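Side-chain contacts in Serine/threonine-protein kinase Tel1 (Chaetomium thermophilum, PDB 6SKY), which probably phosphorylates serine and threonine residues of target proteins with ATP, acting as a DNA damage sensor that activates checkpoint signalling: residues N1979-A1984 and N1995-S2000; G1989-S1994 and F2015-K2020. All coordinates share one frame; numbering follows the deposited sequence.

Contact 1 (N1979-A1984 and N1995-S2000); sequences NALIKA and NSLLQS
Ile-1982 lies at a slant across Leu-1997 and Leu-1998 and touches each with a different part of its side chain. Its CG1 rests against the root of Leu-1997, 4.0 Å from CB, while both methyls turn to one branch of Leu-1998. Leu-1998 CD2 stands 3.8 Å from Ile-1982 CD1 and 4.0 Å from Ile-1982 CG2, so it sits in the fork of the isoleucine. The first torsion (chi1 -60°) turns the fork this way, with CG1 beside the backbone N and CG2 anti to it. A beta-branched residue suits this place because it can serve two neighbouring leucines at once. Leu-1997 leaves its backbone toward the other helix and extends CD1 to within 3.8 Å of Leu-1981 CB. With an alanine here in place of Ile-1982, CG1, CG2 and CD1 would all be gone, which is likely to open a gap beside Leu-1997 CB and leave Leu-1998 CD2 without the two methyls it rests between. The other faces of these leucines are also used: Leu-1981 lies on helix 1953-1968 and on Leu-1993 of the second subunit, and Leu-1997 packs on Ser-1996 of that subunit. The segment axes approach to 9.8 Å and run 155° apart in direction, so this is an antiparallel helical hairpin with a purely apolar seam, consistent with the antiparallel helical pairs of an alpha-solenoid, as expected for the TPR-like FAT region.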
ATOM      1  N   ASN A1979     -18.741  21.877   1.991  1.00 42.12           N
ATOM      2  CA  ASN A1979     -19.805  20.883   2.007  1.00 42.12           C
ATOM      3  C   ASN A1979     -19.250  19.502   1.710  1.00 42.12           C
ATOM      4  O   ASN A1979     -19.372  18.578   2.522  1.00 42.12           O
ATOM      5  CB  ASN A1979     -20.887  21.256   0.997  1.00 42.12           C
ATOM      6  CG  ASN A1979     -21.909  22.200   1.571  1.00 42.12           C
ATOM      7  OD1 ASN A1979     -22.191  22.173   2.763  1.00 42.12           O
ATOM      8  ND2 ASN A1979     -22.472  23.043   0.723  1.00 42.12           N
ATOM      9  N   ALA A1980     -18.568  19.374   0.571  1.00 36.95           N
ATOM     10  CA  ALA A1980     -17.993  18.093   0.197  1.00 36.95           C
ATOM     11  C   ALA A1980     -17.131  17.551   1.318  1.00 36.95           C
ATOM     12  O   ALA A1980     -17.288  16.398   1.735  1.00 36.95           O
ATOM     13  CB  ALA A1980     -17.188  18.240  -1.086  1.00 36.95           C
ATOM     14  N   LEU A1981     -16.273  18.401   1.879  1.00 35.50           N
ATOM     15  CA  LEU A1981     -15.378  17.952   2.935  1.00 35.50           C
ATOM     16  C   LEU A1981     -16.161  17.379   4.099  1.00 35.50           C
ATOM     17  O   LEU A1981     -15.865  16.279   4.574  1.00 35.50           O
ATOM     18  CB  LEU A1981     -14.486  19.096   3.394  1.00 35.50           C
ATOM     19  CG  LEU A1981     -13.177  19.184   2.633  1.00 35.50           C
ATOM     20  CD1 LEU A1981     -12.443  20.402   3.065  1.00 35.50           C
ATOM     21  CD2 LEU A1981     -12.365  17.957   2.917  1.00 35.50           C
ATOM     22  N   ILE A1982     -17.197  18.092   4.542  1.00 35.85           N
ATOM     23  CA  ILE A1982     -17.986  17.597   5.663  1.00 35.85           C
ATOM     24  C   ILE A1982     -18.526  16.219   5.336  1.00 35.85           C
ATOM     25  O   ILE A1982     -18.381  15.273   6.120  1.00 35.85           O
ATOM     26  CB  ILE A1982     -19.111  18.584   6.008  1.00 35.85           C
ATOM     27  CG1 ILE A1982     -18.522  19.934   6.389  1.00 35.85           C
ATOM     28  CG2 ILE A1982     -19.919  18.060   7.158  1.00 35.85           C
ATOM     29  CD1 ILE A1982     -19.486  21.063   6.273  1.00 35.85           C
ATOM     30  N   LYS A1983     -19.079  16.069   4.132  1.00 39.71           N
ATOM     31  CA  LYS A1983     -19.568  14.769   3.700  1.00 39.71           C
ATOM     32  C   LYS A1983     -18.471  13.728   3.831  1.00 39.71           C
ATOM     33  O   LYS A1983     -18.644  12.709   4.505  1.00 39.71           O
ATOM     34  CB  LYS A1983     -20.073  14.862   2.263  1.00 39.71           C
ATOM     35  CG  LYS A1983     -20.900  13.685   1.816  1.00 39.71           C
ATOM     36  CD  LYS A1983     -21.136  13.725   0.322  1.00 39.71           C
ATOM     37  CE  LYS A1983     -21.731  12.421  -0.171  1.00 39.71           C
ATOM     38  NZ  LYS A1983     -21.713  12.329  -1.655  1.00 39.71           N
ATOM     39  N   ALA A1984     -17.302  14.015   3.261  1.00 37.81           N
ATOM     40  CA  ALA A1984     -16.186  13.085   3.350  1.00 37.81           C
ATOM     41  C   ALA A1984     -15.855  12.770   4.799  1.00 37.81           C
ATOM     42  O   ALA A1984     -15.718  11.602   5.173  1.00 37.81           O
ATOM     43  CB  ALA A1984     -14.968  13.658   2.631  1.00 37.81           C
ATOM     44  N   ASN A1995     -17.310  18.466  12.954  1.00 30.81           N
ATOM     45  CA  ASN A1995     -17.963  19.418  13.842  1.00 30.81           C
ATOM     46  C   ASN A1995     -17.327  20.793  13.729  1.00 30.81           C
ATOM     47  O   ASN A1995     -18.023  21.809  13.617  1.00 30.81           O
ATOM     48  CB  ASN A1995     -17.891  18.919  15.276  1.00 30.81           C
ATOM     49  CG  ASN A1995     -18.737  19.732  16.211  1.00 30.81           C
ATOM     50  OD1 ASN A1995     -19.799  20.211  15.838  1.00 30.81           O
ATOM     51  ND2 ASN A1995     -18.271  19.895  17.437  1.00 30.81           N
ATOM     52  N   SER A1996     -15.998  20.850  13.759  1.00 31.08           N
ATOM     53  CA  SER A1996     -15.326  22.135  13.615  1.00 31.08           C
ATOM     54  C   SER A1996     -15.561  22.743  12.242  1.00 31.08           C
ATOM     55  O   SER A1996     -15.605  23.966  12.111  1.00 31.08           O
ATOM     56  CB  SER A1996     -13.835  21.979  13.874  1.00 31.08           C
ATOM     57  OG  SER A1996     -13.192  21.424  12.753  1.00 31.08           O
ATOM     58  N   LEU A1997     -15.699  21.916  11.209  1.00 31.14           N
ATOM     59  CA  LEU A1997     -15.977  22.444   9.877  1.00 31.14           C
ATOM     60  C   LEU A1997     -17.410  22.930   9.745  1.00 31.14           C
ATOM     61  O   LEU A1997     -17.696  23.786   8.904  1.00 31.14           O
ATOM     62  CB  LEU A1997     -15.704  21.384   8.821  1.00 31.14           C
ATOM     63  CG  LEU A1997     -14.410  21.428   8.029  1.00 31.14           C
ATOM     64  CD1 LEU A1997     -14.438  20.328   7.015  1.00 31.14           C
ATOM     65  CD2 LEU A1997     -14.261  22.751   7.341  1.00 31.14           C
ATOM     66  N   LEU A1998     -18.329  22.369  10.527  1.00 31.27           N
ATOM     67  CA  LEU A1998     -19.709  22.835  10.513  1.00 31.27           C
ATOM     68  C   LEU A1998     -19.858  24.131  11.285  1.00 31.27           C
ATOM     69  O   LEU A1998     -20.585  25.028  10.852  1.00 31.27           O
ATOM     70  CB  LEU A1998     -20.635  21.774  11.096  1.00 31.27           C
ATOM     71  CG  LEU A1998     -20.947  20.542  10.259  1.00 31.27           C
ATOM     72  CD1 LEU A1998     -21.504  19.461  11.133  1.00 31.27           C
ATOM     73  CD2 LEU A1998     -21.927  20.899   9.192  1.00 31.27           C
ATOM     74  N   GLN A1999     -19.186  24.248  12.431  1.00 38.54           N
ATOM     75  CA  GLN A1999     -19.288  25.473  13.217  1.00 38.54           C
ATOM     76  C   GLN A1999     -18.744  26.685  12.480  1.00 38.54           C
ATOM     77  O   GLN A1999     -19.070  27.816  12.846  1.00 38.54           O
ATOM     78  CB  GLN A1999     -18.568  25.309  14.543  1.00 38.54           C
ATOM     79  CG  GLN A1999     -19.336  24.467  15.522  1.00 38.54           C
ATOM     80  CD  GLN A1999     -18.589  24.260  16.814  1.00 38.54           C
ATOM     81  OE1 GLN A1999     -17.363  24.338  16.857  1.00 38.54           O
ATOM     82  NE2 GLN A1999     -19.328  23.996  17.882  1.00 38.54           N
ATOM     83  N   SER A2000     -17.928  26.481  11.461  1.00 40.86           N
ATOM     84  CA  SER A2000     -17.490  27.551  10.584  1.00 40.86           C
ATOM     85  C   SER A2000     -18.510  27.871   9.508  1.00 40.86           C
ATOM     86  O   SER A2000     -18.219  28.682   8.625  1.00 40.86           O
ATOM     87  CB  SER A2000     -16.160  27.175   9.938  1.00 40.86           C
ATOM     88  OG  SER A2000     -15.225  26.779  10.923  1.00 40.86           O
TER

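Contact 2 (G1989-S1994 and F2015-K2020); sequences GLAGLS and FTTARK
Thr-2017 faces Ala-1991 and Ser-1994, and its two branches do different work. From CB, which points toward helix 1991-1999, the methyl CG2 projects opposite the backbone N (chi1 -56°) and comes 3.5 Å from Ala-1991 O. The same methyl lies 4.1 Å from Ser-1994 OG, so it meets both a backbone carbonyl and a side-chain hydroxyl of helix 1991-1999. The other branch, OG1, stays beside its own backbone N and bonds to Ala-2013 O, one turn earlier in its helix. It stands 3.8 Å from Ser-1994 OG, too far for a hydrogen bond. Ser-1994 in turn has its hydroxyl between the backbone N and the carbonyl carbon (chi1 48°), where Ala-1991 O and Leu-1990 O are both close to OG. Beside this pair, Ala-1991 CB meets Lys-2020 CB at 4.3 Å; the alanine is small enough for the backbones to come close, the CA atoms of Ala-1991 and Thr-2017 being 5.7 Å apart. Asp-1964 of the second subunit accepts the N-H groups of Ala-1991 and Gly-1992, joining the start of this helix to the dimer. Short hydroxyl side chains can turn back to nearby backbone, and the contact therefore probably rests on van der Waals packing, its buried hydroxyls being directed to carbonyls of their own helix or of the residue just before it.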
ATOM      1  N   GLY A1989     -15.619   8.776   9.952  1.00 34.98           N
ATOM      2  CA  GLY A1989     -15.777   8.638  11.381  1.00 34.98           C
ATOM      3  C   GLY A1989     -15.131   9.750  12.156  1.00 34.98           C
ATOM      4  O   GLY A1989     -15.306   9.818  13.380  1.00 34.98           O
ATOM      5  N   LEU A1990     -14.402  10.633  11.488  1.00 33.12           N
ATOM      6  CA  LEU A1990     -13.798  11.784  12.133  1.00 33.12           C
ATOM      7  C   LEU A1990     -14.863  12.820  12.445  1.00 33.12           C
ATOM      8  O   LEU A1990     -15.095  13.732  11.652  1.00 33.12           O
ATOM      9  CB  LEU A1990     -12.715  12.371  11.237  1.00 33.12           C
ATOM     10  CG  LEU A1990     -11.657  11.347  10.858  1.00 33.12           C
ATOM     11  CD1 LEU A1990     -10.645  11.959   9.931  1.00 33.12           C
ATOM     12  CD2 LEU A1990     -10.990  10.838  12.100  1.00 33.12           C
ATOM     13  N   ALA A1991     -15.510  12.691  13.600  1.00 30.61           N
ATOM     14  CA  ALA A1991     -16.653  13.535  13.913  1.00 30.61           C
ATOM     15  C   ALA A1991     -16.246  14.897  14.453  1.00 30.61           C
ATOM     16  O   ALA A1991     -16.936  15.883  14.189  1.00 30.61           O
ATOM     17  CB  ALA A1991     -17.566  12.828  14.910  1.00 30.61           C
ATOM     18  N   GLY A1992     -15.146  14.985  15.200  1.00 30.28           N
ATOM     19  CA  GLY A1992     -14.727  16.275  15.724  1.00 30.28           C
ATOM     20  C   GLY A1992     -14.274  17.234  14.641  1.00 30.28           C
ATOM     21  O   GLY A1992     -14.539  18.437  14.713  1.00 30.28           O
ATOM     22  N   LEU A1993     -13.597  16.720  13.618  1.00 30.76           N
ATOM     23  CA  LEU A1993     -13.180  17.571  12.512  1.00 30.76           C
ATOM     24  C   LEU A1993     -14.375  18.089  11.730  1.00 30.76           C
ATOM     25  O   LEU A1993     -14.417  19.265  11.357  1.00 30.76           O
ATOM     26  CB  LEU A1993     -12.236  16.810  11.587  1.00 30.76           C
ATOM     27  CG  LEU A1993     -10.760  16.755  11.954  1.00 30.76           C
ATOM     28  CD1 LEU A1993     -10.514  15.760  13.063  1.00 30.76           C
ATOM     29  CD2 LEU A1993      -9.957  16.404  10.731  1.00 30.76           C
ATOM     30  N   SER A1994     -15.355  17.231  11.463  1.00 30.61           N
ATOM     31  CA  SER A1994     -16.541  17.701  10.767  1.00 30.61           C
ATOM     32  C   SER A1994     -17.355  18.640  11.637  1.00 30.61           C
ATOM     33  O   SER A1994     -18.002  19.550  11.119  1.00 30.61           O
ATOM     34  CB  SER A1994     -17.382  16.519  10.310  1.00 30.61           C
ATOM     35  OG  SER A1994     -17.551  15.600  11.361  1.00 30.61           O
ATOM     36  N   PHE A2015     -26.822  16.564  12.162  1.00 21.99           N
ATOM     37  CA  PHE A2015     -27.432  15.751  13.205  1.00 21.99           C
ATOM     38  C   PHE A2015     -26.745  14.408  13.407  1.00 21.99           C
ATOM     39  O   PHE A2015     -26.756  13.889  14.529  1.00 21.99           O
ATOM     40  CB  PHE A2015     -28.916  15.605  12.915  1.00 21.99           C
ATOM     41  CG  PHE A2015     -29.659  16.875  13.114  1.00 21.99           C
ATOM     42  CD1 PHE A2015     -30.172  17.197  14.342  1.00 21.99           C
ATOM     43  CD2 PHE A2015     -29.781  17.785  12.096  1.00 21.99           C
ATOM     44  CE1 PHE A2015     -30.818  18.375  14.537  1.00 21.99           C
ATOM     45  CE2 PHE A2015     -30.428  18.963  12.293  1.00 21.99           C
ATOM     46  CZ  PHE A2015     -30.943  19.256  13.512  1.00 21.99           C
ATOM     47  N   THR A2016     -26.066  13.877  12.391  1.00 23.70           N
ATOM     48  CA  THR A2016     -25.215  12.716  12.599  1.00 23.70           C
ATOM     49  C   THR A2016     -24.054  13.051  13.518  1.00 23.70           C
ATOM     50  O   THR A2016     -23.738  12.290  14.437  1.00 23.70           O
ATOM     51  CB  THR A2016     -24.700  12.203  11.262  1.00 23.70           C
ATOM     52  OG1 THR A2016     -25.804  11.854  10.429  1.00 23.70           O
ATOM     53  CG2 THR A2016     -23.858  10.987  11.466  1.00 23.70           C
ATOM     54  N   THR A2017     -23.406  14.193  13.285  1.00 21.97           N
ATOM     55  CA  THR A2017     -22.293  14.603  14.128  1.00 21.97           C
ATOM     56  C   THR A2017     -22.751  14.900  15.544  1.00 21.97           C
ATOM     57  O   THR A2017     -22.061  14.561  16.509  1.00 21.97           O
ATOM     58  CB  THR A2017     -21.623  15.823  13.517  1.00 21.97           C
ATOM     59  OG1 THR A2017     -21.231  15.524  12.177  1.00 21.97           O
ATOM     60  CG2 THR A2017     -20.413  16.205  14.301  1.00 21.97           C
ATOM     61  N   ALA A2018     -23.914  15.531  15.692  1.00 23.27           N
ATOM     62  CA  ALA A2018     -24.428  15.810  17.024  1.00 23.27           C
ATOM     63  C   ALA A2018     -24.738  14.530  17.778  1.00 23.27           C
ATOM     64  O   ALA A2018     -24.536  14.460  18.990  1.00 23.27           O
ATOM     65  CB  ALA A2018     -25.669  16.684  16.926  1.00 23.27           C
ATOM     66  N   ARG A2019     -25.236  13.506  17.084  1.00 17.91           N
ATOM     67  CA  ARG A2019     -25.524  12.248  17.762  1.00 17.91           C
ATOM     68  C   ARG A2019     -24.251  11.490  18.112  1.00 17.91           C
ATOM     69  O   ARG A2019     -24.174  10.854  19.164  1.00 17.91           O
ATOM     70  CB  ARG A2019     -26.429  11.388  16.900  1.00 17.91           C
ATOM     71  CG  ARG A2019     -26.808  10.098  17.552  1.00 17.91           C
ATOM     72  CD  ARG A2019     -27.613   9.224  16.637  1.00 17.91           C
ATOM     73  NE  ARG A2019     -26.965   8.999  15.357  1.00 17.91           N
ATOM     74  CZ  ARG A2019     -25.947   8.176  15.173  1.00 17.91           C
ATOM     75  NH1 ARG A2019     -25.424   8.032  13.973  1.00 17.91           N
ATOM     76  NH2 ARG A2019     -25.442   7.514  16.190  1.00 17.91           N
ATOM     77  N   LYS A2020     -23.245  11.535  17.241  1.00 24.65           N
ATOM     78  CA  LYS A2020     -22.005  10.823  17.524  1.00 24.65           C
ATOM     79  C   LYS A2020     -21.234  11.466  18.665  1.00 24.65           C
ATOM     80  O   LYS A2020     -20.666  10.763  19.503  1.00 24.65           O
ATOM     81  CB  LYS A2020     -21.139  10.759  16.277  1.00 24.65           C
ATOM     82  CG  LYS A2020     -21.622   9.778  15.260  1.00 24.65           C
ATOM     83  CD  LYS A2020     -20.796   9.875  14.013  1.00 24.65           C
ATOM     84  CE  LYS A2020     -21.241   8.857  12.999  1.00 24.65           C
ATOM     85  NZ  LYS A2020     -21.146   7.499  13.570  1.00 24.65           N
TER

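Read from the N terminus, helix 1974-1988 comes first, and contact 1 closes a loop of ten residues, mostly helical, around the turn at 1989-1990. Contact 2 starts inside that loop, at 1989-1994, and closes a longer excursion to 2015-2020 that includes the unmodelled residues 2002-2009. The two loops therefore cross, their segments alternating along the chain. Helix 1991-1999 is common to both: its later part pairs with the helix before it, its earlier part with helix 2011-2021. The contacts meet where Asn-1995 CB lies 3.8 Å from Thr-2017 CG2, and their centres are about 9 Å apart. Together they bind three successive helices of the FAT region, beside the second subunit.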